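PDB 6WPN: substrate-binding protein from Synechococcus sp., which probably binds a sugar or oligosaccharide in the periplasm as the solute-capturing component of a transport system. Local coordinates for residues F185-V189 and E240-Q246; R181-F185 and G256-L260. One frame throughout, in Å; residues are numbered along the deposited sequence.

Contact 1. Residues F185-V189 and E240-Q246; sequences FVTVV and EVVSQGQ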
loop_
_atom_site.group_PDB
_atom_site.type_symbol
_atom_site.label_atom_id
_atom_site.label_comp_id
_atom_site.label_asym_id
_atom_site.label_seq_id
_atom_site.Cartn_x
_atom_site.Cartn_y
_atom_site.Cartn_z
ATOM N N PHE A 185 1.348 -5.405 14.978
ATOM C CA PHE A 185 1.559 -6.612 14.182
ATOM C C PHE A 185 2.116 -6.172 12.837
ATOM O O PHE A 185 1.374 -5.631 12.014
ATOM C CB PHE A 185 0.246 -7.382 14.000
ATOM C CG PHE A 185 0.400 -8.730 13.345
ATOM C CD1 PHE A 185 0.748 -8.847 12.007
ATOM C CD2 PHE A 185 0.151 -9.886 14.065
ATOM C CE1 PHE A 185 0.878 -10.083 11.412
ATOM C CE2 PHE A 185 0.274 -11.129 13.475
ATOM C CZ PHE A 185 0.640 -11.231 12.146
ATOM N N VAL A 186 3.404 -6.396 12.602
ATOM C CA VAL A 186 4.011 -6.115 11.306
ATOM C C VAL A 186 4.593 -7.419 10.779
ATOM O O VAL A 186 5.471 -8.016 11.413
ATOM C CB VAL A 186 5.079 -5.016 11.395
ATOM C CG1 VAL A 186 5.702 -4.776 10.032
ATOM C CG2 VAL A 186 4.470 -3.733 11.943
ATOM N N THR A 187 4.098 -7.864 9.628
ATOM C CA THR A 187 4.489 -9.155 9.094
ATOM C C THR A 187 5.893 -9.097 8.499
ATOM O O THR A 187 6.332 -8.071 7.970
ATOM C CB THR A 187 3.493 -9.631 8.034
ATOM O OG1 THR A 187 3.831 -10.964 7.631
ATOM C CG2 THR A 187 3.514 -8.715 6.809
ATOM N N VAL A 188 6.602 -10.218 8.605
ATOM C CA VAL A 188 7.911 -10.387 7.993
ATOM C C VAL A 188 7.899 -11.564 7.011
ATOM O O VAL A 188 8.939 -12.123 6.674
ATOM C CB VAL A 188 9.004 -10.512 9.080
ATOM C CG1 VAL A 188 8.872 -11.800 9.854
ATOM C CG2 VAL A 188 10.412 -10.347 8.513
ATOM N N VAL A 189 6.709 -11.936 6.543
ATOM C CA VAL A 189 6.544 -12.929 5.484
ATOM C C VAL A 189 7.041 -12.271 4.202
ATOM O O VAL A 189 6.501 -11.229 3.801
ATOM C CB VAL A 189 5.088 -13.405 5.376
ATOM C CG1 VAL A 189 4.882 -14.235 4.116
ATOM C CG2 VAL A 189 4.714 -14.212 6.609
ATOM N N GLU A 240 3.461 -15.197 15.384
ATOM C CA GLU A 240 3.127 -15.551 14.014
ATOM C C GLU A 240 3.397 -14.426 13.026
ATOM O O GLU A 240 2.979 -14.532 11.868
ATOM C CB GLU A 240 1.661 -15.991 13.914
ATOM C CG GLU A 240 0.633 -14.920 14.279
ATOM C CD GLU A 240 0.144 -15.028 15.717
ATOM O OE1 GLU A 240 0.917 -15.496 16.583
ATOM O OE2 GLU A 240 -1.025 -14.657 15.976
ATOM N N VAL A 241 4.095 -13.364 13.438
ATOM C CA VAL A 241 4.494 -12.363 12.457
ATOM C C VAL A 241 5.517 -12.935 11.487
ATOM O O VAL A 241 5.610 -12.468 10.347
ATOM C CB VAL A 241 5.052 -11.089 13.123
ATOM C CG1 VAL A 241 3.976 -10.380 13.945
ATOM C CG2 VAL A 241 6.255 -11.413 13.977
ATOM N N VAL A 242 6.265 -13.967 11.897
ATOM C CA VAL A 242 7.236 -14.597 11.005
ATOM C C VAL A 242 6.592 -15.571 10.037
ATOM O O VAL A 242 7.274 -16.073 9.135
ATOM C CB VAL A 242 8.345 -15.333 11.780
ATOM C CG1 VAL A 242 9.137 -14.354 12.648
ATOM C CG2 VAL A 242 7.760 -16.464 12.618
ATOM N N SER A 243 5.304 -15.865 10.196
ATOM C CA SER A 243 4.674 -16.872 9.363
ATOM C C SER A 243 3.319 -16.473 8.791
ATOM O O SER A 243 2.834 -17.166 7.889
ATOM C CB SER A 243 4.522 -18.184 10.145
ATOM O OG SER A 243 3.624 -18.020 11.216
ATOM N N GLN A 244 2.698 -15.395 9.263
ATOM C CA GLN A 244 1.383 -14.980 8.792
ATOM C C GLN A 244 1.395 -13.491 8.471
ATOM O O GLN A 244 2.167 -12.719 9.051
ATOM C CB GLN A 244 0.286 -15.292 9.837
ATOM C CG GLN A 244 0.009 -16.784 10.010
ATOM C CD GLN A 244 -1.053 -17.084 11.052
ATOM O OE1 GLN A 244 -1.068 -16.497 12.133
ATOM N NE2 GLN A 244 -1.944 -18.005 10.732
ATOM N N GLY A 245 0.531 -13.094 7.541
ATOM C CA GLY A 245 0.483 -11.736 7.049
ATOM C C GLY A 245 -0.579 -10.894 7.725
ATOM O O GLY A 245 -1.073 -11.217 8.811
ATOM N N GLN A 246 -0.964 -9.810 7.046
ATOM C CA GLN A 246 -1.852 -8.817 7.638
ATOM C C GLN A 246 -3.273 -9.333 7.823
ATOM O O GLN A 246 -4.041 -8.732 8.581
ATOM C CB GLN A 246 -1.865 -7.553 6.777
ATOM C CG GLN A 246 -0.573 -6.758 6.841
ATOM C CD GLN A 246 -0.219 -6.328 8.254
ATOM O OE1 GLN A 246 -1.076 -5.845 9.002
ATOM N NE2 GLN A 246 1.046 -6.514 8.631
#
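The ring of F185 takes V241 on one face and a mixed set of atoms round its edge. Methyl CG1 of V241 stands 3.7 Å from the ring centroid and only 6° off the ring normal, a CH-pi contact in which a compact branched side chain meets the centre of the aromatic ring. At the rim, in the ring plane, E240 CG lies 3.9 Å from F185 CE2, with the Q244 carbonyl and the Q246 amide nitrogen also near that plane. The Q246 amide is turned almost perpendicular to the ring. Residues R248, A249 and L252 of helix 246-254 add further contacts to F185, and R248 also pairs with the carboxylate of E240, leaving the aliphatic part of E240 to the ring.

Beyond the phenylalanine the contact becomes polar. T187 points OG1 away from its own backbone N (chi1 -174°), which lets the hydroxyl donate to Q244 O at 2.8 Å, from above the carbonyl plane. The same oxygen accepts from V189 N at 3.2 Å, closing an ST turn. One backbone bond runs beside it: V188 N reaches V241 O at 3.0 Å and is nearly straight. Valines fill the far end, where V188 CG1 packs tightly on V242 CA and V189 CG2 rests on the peptide between S243 and Q244.

The 240-246 turn is itself cinched by E240 O, which accepts from the N of both S243 and Q244, and it runs into G245, the N-cap of helix 246-254. T187 is buried, and Q244 O and V189 N satisfy its OG1. With donor and acceptor roles both used, the hydroxyl is fixed in rotation, so a residue small enough to fit between two loops ties the turn before this helix to 185-189.

Contact 2. Residues R181-F185 and G256-L260; sequences RYGLF and GELAL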
loop_
_atom_site.group_PDB
_atom_site.type_symbol
_atom_site.label_atom_id
_atom_site.label_comp_id
_atom_site.label_asym_id
_atom_site.label_seq_id
_atom_site.Cartn_x
_atom_site.Cartn_y
_atom_site.Cartn_z
ATOM N N ARG A 181 -2.127 -8.673 25.756
ATOM C CA ARG A 181 -2.368 -8.570 24.330
ATOM C C ARG A 181 -1.155 -7.935 23.657
ATOM O O ARG A 181 -0.167 -7.584 24.302
ATOM C CB ARG A 181 -3.641 -7.766 24.063
ATOM C CG ARG A 181 -4.932 -8.573 24.078
ATOM C CD ARG A 181 -5.216 -9.205 25.426
ATOM N NE ARG A 181 -6.481 -9.928 25.435
ATOM C CZ ARG A 181 -6.943 -10.631 26.466
ATOM N NH1 ARG A 181 -6.226 -10.726 27.581
ATOM N NH2 ARG A 181 -8.116 -11.243 26.381
ATOM N N TYR A 182 -1.222 -7.791 22.341
ATOM C CA TYR A 182 -0.101 -7.295 21.557
ATOM C C TYR A 182 -0.342 -5.863 21.097
ATOM O O TYR A 182 -1.463 -5.493 20.733
ATOM C CB TYR A 182 0.152 -8.226 20.364
ATOM C CG TYR A 182 0.710 -9.558 20.809
ATOM C CD1 TYR A 182 2.065 -9.711 21.072
ATOM C CD2 TYR A 182 -0.128 -10.650 21.022
ATOM C CE1 TYR A 182 2.577 -10.923 21.501
ATOM C CE2 TYR A 182 0.375 -11.869 21.452
ATOM C CZ TYR A 182 1.729 -11.995 21.690
ATOM O OH TYR A 182 2.248 -13.194 22.118
ATOM N N GLY A 183 0.731 -5.065 21.097
ATOM C CA GLY A 183 0.613 -3.667 20.727
ATOM C C GLY A 183 0.507 -3.424 19.238
ATOM O O GLY A 183 -0.152 -2.468 18.813
ATOM N N LEU A 184 1.163 -4.251 18.426
ATOM C CA LEU A 184 1.138 -4.070 16.979
ATOM C C LEU A 184 1.489 -5.391 16.304
ATOM O O LEU A 184 1.875 -6.365 16.954
ATOM C CB LEU A 184 2.092 -2.955 16.537
ATOM C CG LEU A 184 3.586 -3.271 16.554
ATOM C CD1 LEU A 184 4.349 -2.234 15.743
ATOM C CD2 LEU A 184 4.123 -3.343 17.989
ATOM N N PHE A 185 1.348 -5.405 14.978
ATOM C CA PHE A 185 1.559 -6.612 14.182
ATOM C C PHE A 185 2.116 -6.172 12.837
ATOM O O PHE A 185 1.374 -5.631 12.014
ATOM C CB PHE A 185 0.246 -7.382 14.000
ATOM C CG PHE A 185 0.400 -8.730 13.345
ATOM C CD1 PHE A 185 0.748 -8.847 12.007
ATOM C CD2 PHE A 185 0.151 -9.886 14.065
ATOM C CE1 PHE A 185 0.878 -10.083 11.412
ATOM C CE2 PHE A 185 0.274 -11.129 13.475
ATOM C CZ PHE A 185 0.640 -11.231 12.146
ATOM N N GLY A 256 -10.121 -8.357 19.531
ATOM C CA GLY A 256 -9.709 -7.615 20.702
ATOM C C GLY A 256 -8.355 -8.008 21.239
ATOM O O GLY A 256 -8.068 -7.744 22.410
ATOM N N GLU A 257 -7.513 -8.643 20.423
ATOM C CA GLU A 257 -6.196 -9.096 20.848
ATOM C C GLU A 257 -5.063 -8.229 20.315
ATOM O O GLU A 257 -3.896 -8.517 20.598
ATOM C CB GLU A 257 -5.979 -10.553 20.427
ATOM C CG GLU A 257 -6.680 -11.563 21.324
ATOM C CD GLU A 257 -6.060 -11.642 22.711
ATOM O OE1 GLU A 257 -4.817 -11.522 22.815
ATOM O OE2 GLU A 257 -6.814 -11.820 23.697
ATOM N N LEU A 258 -5.376 -7.180 19.556
ATOM C CA LEU A 258 -4.378 -6.286 18.978
ATOM C C LEU A 258 -4.777 -4.849 19.289
ATOM O O LEU A 258 -5.884 -4.424 18.946
ATOM C CB LEU A 258 -4.262 -6.509 17.466
ATOM C CG LEU A 258 -3.152 -5.780 16.706
ATOM C CD1 LEU A 258 -1.804 -6.110 17.311
ATOM C CD2 LEU A 258 -3.177 -6.152 15.228
ATOM N N ALA A 259 -3.873 -4.099 19.925
ATOM C CA ALA A 259 -4.205 -2.742 20.351
ATOM C C ALA A 259 -4.153 -1.748 19.199
ATOM O O ALA A 259 -4.938 -0.796 19.175
ATOM C CB ALA A 259 -3.267 -2.291 21.471
ATOM N N LEU A 260 -3.246 -1.937 18.244
ATOM C CA LEU A 260 -3.121 -1.030 17.111
ATOM C C LEU A 260 -3.070 -1.848 15.829
ATOM O O LEU A 260 -2.287 -2.794 15.724
ATOM C CB LEU A 260 -1.871 -0.148 17.234
ATOM C CG LEU A 260 -1.659 0.958 16.190
ATOM C CD1 LEU A 260 -0.860 2.112 16.781
ATOM C CD2 LEU A 260 -0.948 0.428 14.956
#
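The backbones of R181-F185 and G256-L260 run parallel and are joined at a single beta bridge, Y182 with L258, where Y182 N donates to E257 O at 3.3 Å and Y182 O accepts from A259 N at 2.9 Å. A weak third bond, L260 N to G183 O, extends the pairing; Y171 OH of helix 168-179 also bonds to this carbonyl.

At one end R181 and E257 form a salt bridge, NE to OE2 at 2.6 Å, a short separation whose exact value is doubtful. OE2 comes in over one face of the guanidinium, the carboxylate plane 27° from it, instead of lying along the N-H bonds. E257 folds back at chi2 (-69°), bringing OE1 within 3.2 Å of R181 CG; the opposite charges of R181 and E257 suit a place where both residues are partly exposed.

The bridge follows a helix end: G256 closes helix 246-254 in a Schellman motif, its positive phi being easy for a residue without a side chain, and the chain then enters strand 260-263 of the mixed sheet. A backbone bond links A259 to N149, at the end of strand 137-149.

Inside, L258 lays CD1 3.5 Å from both Y182 O and L184 C, while its CD2 meets F185 CB at 3.8 Å. L252 of helix 246-254 also touches L258.

Contacts 1 and 2 have centres 13 Å apart, on the same side of the chain's centre, and meet at F185, which belongs to both. The chain first runs through 181-185 and straight on into 185-189, a continuous connection between helices 168-179 and 195-202. Much later comes the segment 240-246, then helix 246-254, and after it the loop segment 256-260, leading into strand 260-263. That extended connection therefore touches the lead-in to helix 246-254 in contact 1 and its exit in contact 2, while F185 also packs on the helix itself. The result holds a helix and its flanking loops beside the mixed sheet of this solute-binding fold.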